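Local coordinates for protein galactonate dehydratase (Zobellia galactanivorans, PDB 5OLC) that belongs to the mandelate racemase/muconate lactonizing enzyme family of the enolase superfamily, combining an enolase-type N-terminal domain with a TIM-barrel-like domain, at residues E211-A216 with K240-N245; S203-C208 with V231-Y236. All blocks are in the same frame, centred on the assembly; numbering follows the deposited sequence.

Contact 1 (E211-A216 with K240-N245)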
loop_
_atom_site.group_PDB
_atom_site.type_symbol
_atom_site.label_atom_id
_atom_site.label_comp_id
_atom_site.label_asym_id
_atom_site.label_seq_id
_atom_site.Cartn_x
_atom_site.Cartn_y
_atom_site.Cartn_z
ATOM N N GLU A 211 -21.971 -12.721 -12.490
ATOM C CA GLU A 211 -23.290 -12.508 -13.079
ATOM C C GLU A 211 -23.480 -11.057 -13.521
ATOM O O GLU A 211 -24.197 -10.802 -14.495
ATOM C CB GLU A 211 -24.380 -12.905 -12.072
ATOM C CG GLU A 211 -24.571 -14.409 -11.942
ATOM C CD GLU A 211 -25.355 -14.916 -10.745
ATOM O OE1 GLU A 211 -25.589 -14.136 -9.793
ATOM O OE2 GLU A 211 -25.702 -16.118 -10.743
ATOM N N ALA A 212 -22.837 -10.115 -12.799
ATOM C CA ALA A 212 -22.904 -8.679 -13.046
ATOM C C ALA A 212 -22.151 -8.269 -14.306
ATOM O O ALA A 212 -22.741 -7.557 -15.120
ATOM C CB ALA A 212 -22.399 -7.908 -11.836
ATOM N N ILE A 213 -20.873 -8.724 -14.491
ATOM C CA ILE A 213 -20.098 -8.392 -15.704
ATOM C C ILE A 213 -20.668 -9.078 -16.928
ATOM O O ILE A 213 -20.568 -8.524 -18.022
ATOM C CB ILE A 213 -18.557 -8.553 -15.665
ATOM C CG1 ILE A 213 -18.017 -8.934 -14.290
ATOM C CG2 ILE A 213 -17.886 -7.291 -16.204
ATOM C CD1 ILE A 213 -17.122 -10.090 -14.347
ATOM N N GLU A 214 -21.271 -10.269 -16.757
ATOM C CA GLU A 214 -21.919 -10.995 -17.851
ATOM C C GLU A 214 -23.027 -10.093 -18.426
ATOM O O GLU A 214 -23.073 -9.880 -19.638
ATOM C CB GLU A 214 -22.498 -12.335 -17.353
ATOM C CG GLU A 214 -22.783 -13.325 -18.472
ATOM C CD GLU A 214 -23.135 -14.741 -18.054
ATOM O OE1 GLU A 214 -23.863 -14.923 -17.049
ATOM O OE2 GLU A 214 -22.676 -15.678 -18.745
ATOM N N LEU A 215 -23.845 -9.498 -17.528
ATOM C CA LEU A 215 -24.940 -8.597 -17.867
ATOM C C LEU A 215 -24.418 -7.269 -18.377
ATOM O O LEU A 215 -24.935 -6.777 -19.379
ATOM C CB LEU A 215 -25.878 -8.400 -16.659
ATOM C CG LEU A 215 -26.985 -7.328 -16.750
ATOM C CD1 LEU A 215 -28.008 -7.642 -17.839
ATOM C CD2 LEU A 215 -27.687 -7.188 -15.425
ATOM N N ALA A 216 -23.404 -6.692 -17.692
ATOM C CA ALA A 216 -22.778 -5.420 -18.051
ATOM C C ALA A 216 -22.206 -5.463 -19.476
ATOM O O ALA A 216 -22.688 -4.716 -20.324
ATOM C CB ALA A 216 -21.696 -5.065 -17.042
ATOM N N LYS A 240 -15.584 -2.286 -7.366
ATOM C CA LYS A 240 -14.327 -1.791 -7.939
ATOM C C LYS A 240 -13.914 -2.553 -9.199
ATOM O O LYS A 240 -13.588 -1.912 -10.200
ATOM C CB LYS A 240 -13.183 -1.795 -6.903
ATOM C CG LYS A 240 -11.989 -0.945 -7.349
ATOM C CD LYS A 240 -10.869 -0.895 -6.333
ATOM C CE LYS A 240 -9.824 0.110 -6.755
ATOM N NZ LYS A 240 -9.043 0.619 -5.597
ATOM N N ARG A 241 -13.931 -3.914 -9.143
ATOM C CA ARG A 241 -13.584 -4.806 -10.263
ATOM C C ARG A 241 -14.553 -4.595 -11.439
ATOM O O ARG A 241 -14.118 -4.487 -12.584
ATOM C CB ARG A 241 -13.634 -6.283 -9.825
ATOM C CG ARG A 241 -12.378 -6.877 -9.165
ATOM C CD ARG A 241 -12.410 -8.419 -9.111
ATOM N NE ARG A 241 -13.683 -8.954 -8.598
ATOM C CZ ARG A 241 -13.888 -9.399 -7.360
ATOM N NH1 ARG A 241 -12.895 -9.412 -6.476
ATOM N NH2 ARG A 241 -15.087 -9.845 -6.998
ATOM N N LEU A 242 -15.863 -4.532 -11.144
ATOM C CA LEU A 242 -16.921 -4.347 -12.136
ATOM C C LEU A 242 -16.733 -3.040 -12.888
ATOM O O LEU A 242 -16.857 -3.014 -14.115
ATOM C CB LEU A 242 -18.299 -4.407 -11.469
ATOM C CG LEU A 242 -19.503 -4.456 -12.390
ATOM C CD1 LEU A 242 -19.467 -5.651 -13.292
ATOM C CD2 LEU A 242 -20.738 -4.529 -11.609
ATOM N N ARG A 243 -16.375 -1.975 -12.150
ATOM C CA ARG A 243 -16.089 -0.638 -12.670
ATOM C C ARG A 243 -14.908 -0.705 -13.658
ATOM O O ARG A 243 -14.937 -0.045 -14.699
ATOM C CB ARG A 243 -15.738 0.280 -11.490
ATOM C CG ARG A 243 -16.271 1.690 -11.606
ATOM C CD ARG A 243 -15.698 2.527 -10.498
ATOM N NE ARG A 243 -15.753 3.951 -10.816
ATOM C CZ ARG A 243 -15.148 4.885 -10.096
ATOM N NH1 ARG A 243 -14.425 4.550 -9.037
ATOM N NH2 ARG A 243 -15.254 6.167 -10.434
ATOM N N GLN A 244 -13.891 -1.536 -13.336
ATOM C CA GLN A 244 -12.679 -1.746 -14.136
ATOM C C GLN A 244 -12.953 -2.560 -15.399
ATOM O O GLN A 244 -12.283 -2.346 -16.404
ATOM C CB GLN A 244 -11.578 -2.434 -13.298
ATOM C CG GLN A 244 -10.932 -1.518 -12.254
ATOM C CD GLN A 244 -10.048 -2.197 -11.221
ATOM O OE1 GLN A 244 -10.048 -3.423 -11.048
ATOM N NE2 GLN A 244 -9.293 -1.392 -10.481
ATOM N N ASN A 245 -13.930 -3.483 -15.352
ATOM C CA ASN A 245 -14.246 -4.393 -16.455
ATOM C C ASN A 245 -15.462 -3.995 -17.333
ATOM O O ASN A 245 -15.717 -4.666 -18.341
ATOM C CB ASN A 245 -14.400 -5.813 -15.913
ATOM C CG ASN A 245 -13.083 -6.545 -15.729
ATOM O OD1 ASN A 245 -12.926 -7.679 -16.188
ATOM N ND2 ASN A 245 -12.143 -5.992 -14.956
#
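Leu242 lays its two methyl groups against Ala212 and Ile213, joining two successive outer helices of the TIM-barrel-like domain. The helices, 209-219 and 236-245, follow the adjacent parallel strands 198-202 and 224-228. Their nearly parallel course is measured on the short segments, whose axes come within 10.2 Å of each other at a signed crossing angle of -24°. The closest pair of CA atoms, Ile213 and Leu242, is 6.3 Å apart.

Leu242 CG stands anti to its own backbone N (chi1 -170°), and from there the forked end of the side chain meets helix 209-219. The fork divides the work. CD2 meets Ala212 CB at 3.8 Å, while CD1 lies 3.6 Å from Ile213 N. The side chains of Ile213 and Leu242 pass alongside each other with their ends pointing opposite ways, and Ile213 CG2 lies 3.7 Å from Leu242 CD1. The same CD1 also has a looser neighbour one helical turn on, with Ala216 CB at 4.4 Å. No hydrogen bond links the two segments; the side-chain contacts are carbon to carbon, apart from that of CD1 with Ile213 N, and four of the five touching residues are buried.

Tyr209, Pro230 and Ile250 also touch Leu242, so Leu242 reaches from helix 236-245 to helix 209-219 and to strand 250-252. Beyond the apolar seam, Arg243 forms salt bridges with Asp269 and Asp272 of its own chain, whereas Arg241 reaches Asp269 of a second subunit.

Asn245 closes the more exposed margin with its aliphatic carbon. Its side chain and that of Ile213 are set at a slant to one another, and the touch is made by Asn245 CB on Ile213 CG2 at 3.8 Å.

Contact 2 (S203-C208 with V231-Y236)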
loop_
_atom_site.group_PDB
_atom_site.type_symbol
_atom_site.label_atom_id
_atom_site.label_comp_id
_atom_site.label_asym_id
_atom_site.label_seq_id
_atom_site.Cartn_x
_atom_site.Cartn_y
_atom_site.Cartn_z
ATOM N N SER A 203 -30.191 -3.801 -10.411
ATOM C CA SER A 203 -30.165 -5.206 -10.016
ATOM C C SER A 203 -30.850 -5.465 -8.687
ATOM O O SER A 203 -31.570 -6.454 -8.571
ATOM C CB SER A 203 -28.727 -5.718 -9.963
ATOM O OG SER A 203 -28.615 -6.944 -9.258
ATOM N N ASN A 204 -30.616 -4.584 -7.688
ATOM C CA ASN A 204 -31.067 -4.691 -6.291
ATOM C C ASN A 204 -30.258 -5.811 -5.651
ATOM O O ASN A 204 -30.828 -6.729 -5.056
ATOM C CB ASN A 204 -32.586 -4.946 -6.137
ATOM C CG ASN A 204 -33.467 -4.105 -7.017
ATOM O OD1 ASN A 204 -34.165 -4.610 -7.913
ATOM N ND2 ASN A 204 -33.475 -2.803 -6.759
ATOM N N HIS A 205 -28.905 -5.749 -5.821
ATOM C CA HIS A 205 -27.887 -6.711 -5.340
ATOM C C HIS A 205 -28.281 -8.195 -5.591
ATOM O O HIS A 205 -27.796 -9.100 -4.900
ATOM C CB HIS A 205 -27.482 -6.459 -3.865
ATOM C CG HIS A 205 -28.499 -5.716 -3.065
ATOM N ND1 HIS A 205 -28.581 -4.338 -3.117
ATOM C CD2 HIS A 205 -29.491 -6.187 -2.281
ATOM C CE1 HIS A 205 -29.602 -4.012 -2.344
ATOM N NE2 HIS A 205 -30.178 -5.092 -1.816
ATOM N N ALA A 206 -29.134 -8.425 -6.625
ATOM C CA ALA A 206 -29.638 -9.729 -7.062
ATOM C C ALA A 206 -28.604 -10.480 -7.918
ATOM O O ALA A 206 -28.879 -11.591 -8.383
ATOM C CB ALA A 206 -30.936 -9.548 -7.832
ATOM N N TYR A 207 -27.412 -9.890 -8.097
ATOM C CA TYR A 207 -26.335 -10.492 -8.868
ATOM C C TYR A 207 -24.998 -10.502 -8.137
ATOM O O TYR A 207 -24.764 -9.692 -7.239
ATOM C CB TYR A 207 -26.197 -9.812 -10.238
ATOM C CG TYR A 207 -27.317 -10.131 -11.202
ATOM C CD1 TYR A 207 -27.481 -11.413 -11.710
ATOM C CD2 TYR A 207 -28.175 -9.135 -11.655
ATOM C CE1 TYR A 207 -28.491 -11.706 -12.621
ATOM C CE2 TYR A 207 -29.184 -9.413 -12.576
ATOM C CZ TYR A 207 -29.342 -10.702 -13.050
ATOM O OH TYR A 207 -30.343 -10.996 -13.934
ATOM N N CYS A 208 -24.133 -11.452 -8.524
ATOM C CA CYS A 208 -22.777 -11.631 -8.012
ATOM C C CYS A 208 -21.837 -11.085 -9.075
ATOM O O CYS A 208 -22.267 -10.888 -10.213
ATOM C CB CYS A 208 -22.494 -13.105 -7.719
ATOM S SG CYS A 208 -23.779 -13.932 -6.741
ATOM N N VAL A 231 -23.959 -5.483 -7.265
ATOM C CA VAL A 231 -23.608 -6.578 -6.354
ATOM C C VAL A 231 -23.999 -6.189 -4.915
ATOM O O VAL A 231 -24.560 -5.108 -4.705
ATOM C CB VAL A 231 -22.130 -7.058 -6.465
ATOM C CG1 VAL A 231 -21.808 -7.603 -7.859
ATOM C CG2 VAL A 231 -21.142 -5.968 -6.048
ATOM N N SER A 232 -23.710 -7.066 -3.935
ATOM C CA SER A 232 -23.984 -6.847 -2.516
ATOM C C SER A 232 -23.336 -5.526 -2.024
ATOM O O SER A 232 -22.159 -5.291 -2.339
ATOM C CB SER A 232 -23.445 -8.022 -1.706
ATOM O OG SER A 232 -23.479 -7.782 -0.308
ATOM N N PRO A 233 -24.058 -4.669 -1.241
ATOM C CA PRO A 233 -23.431 -3.433 -0.713
ATOM C C PRO A 233 -22.199 -3.699 0.165
ATOM O O PRO A 233 -21.464 -2.778 0.531
ATOM C CB PRO A 233 -24.558 -2.787 0.099
ATOM C CG PRO A 233 -25.496 -3.894 0.409
ATOM C CD PRO A 233 -25.457 -4.783 -0.786
ATOM N N GLU A 234 -21.980 -4.980 0.475
ATOM C CA GLU A 234 -20.888 -5.516 1.266
ATOM C C GLU A 234 -19.688 -5.918 0.401
ATOM O O GLU A 234 -18.568 -5.970 0.910
ATOM C CB GLU A 234 -21.406 -6.715 2.024
ATOM C CG GLU A 234 -21.101 -6.620 3.495
ATOM C CD GLU A 234 -21.864 -5.674 4.400
ATOM O OE1 GLU A 234 -23.049 -5.952 4.713
ATOM O OE2 GLU A 234 -21.202 -4.758 4.942
ATOM N N ASP A 235 -19.930 -6.180 -0.912
ATOM C CA ASP A 235 -18.945 -6.578 -1.921
ATOM C C ASP A 235 -18.255 -5.353 -2.548
ATOM O O ASP A 235 -18.428 -5.085 -3.743
ATOM C CB ASP A 235 -19.624 -7.464 -3.000
ATOM C CG ASP A 235 -18.717 -8.195 -3.998
ATOM O OD1 ASP A 235 -17.483 -8.273 -3.752
ATOM O OD2 ASP A 235 -19.245 -8.728 -4.997
ATOM N N TYR A 236 -17.456 -4.618 -1.743
ATOM C CA TYR A 236 -16.736 -3.429 -2.222
ATOM C C TYR A 236 -15.736 -3.761 -3.327
ATOM O O TYR A 236 -15.675 -3.046 -4.329
ATOM C CB TYR A 236 -16.025 -2.699 -1.074
ATOM C CG TYR A 236 -16.932 -2.185 0.031
ATOM C CD1 TYR A 236 -17.767 -1.089 -0.175
ATOM C CD2 TYR A 236 -16.871 -2.722 1.314
ATOM C CE1 TYR A 236 -18.550 -0.571 0.855
ATOM C CE2 TYR A 236 -17.640 -2.207 2.354
ATOM C CZ TYR A 236 -18.478 -1.129 2.123
ATOM O OH TYR A 236 -19.225 -0.623 3.167
#
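His205 chi1 of 23° leaves CG on the backbone N side, where the ring meets Pro233 CD through CG and ND1; Val231 chi1 of -61° puts CG1 anti to its carbonyl carbon, against Cys208 C. Pro233 CD comes over one face of the imidazole, 4.2 Å from the ring centroid, a CH-pi contact in which the two side chains cross obliquely. His205 CB, placed by the backbone, lies 3.3 Å from Val231 O. Farther along the 203-208 segment, Val231 CG1 packs 3.7 Å from Cys208 C. Beside it the backbones approach through a CA-H...O contact, Val231 CA to Tyr207 O at 3.4 Å, with an angle of 164° at the hydrogen; no conventional hydrogen bond joins the segments.

The imidazole nitrogens have partners elsewhere: NE2 is hydrogen-bonded to Asp95 of a neighbouring subunit, and ND1 makes a weak hydrogen bond to Glu229. Ser232 to Asp235 form a type I turn, closed by Asp235 N to Ser232 O at 2.8 Å. Cys208 and Asp235 are the N-cap residues of the helices that follow. Two strand-to-helix loops packed side by side in this way are characteristic of the end of a beta/alpha barrel at the C termini of its strands, which carries the active site in the enolase superfamily.

Overall arrangement
From the N terminus, the chain leaves strand 198-202 through 203-208, the first half of contact 2, and enters helix 209-219, which supplies 211-216 of contact 1. Strand 224-228 then leads into 231-236, where contact 2 closes across 22 intervening residues; helix 236-245 follows, and contact 1 closes across 23. The segments alternate, so the closures cross rather than nest. Contact 2 joins the loops that lead into the two helices, contact 1 the helices themselves. With centres 11 Å apart, they also touch: Leu215 CD2 packs on Tyr207 CE2 and Ala212 CB on Val231 CG1. Together they tie two consecutive strand-loop-helix units of the barrel domain side by side.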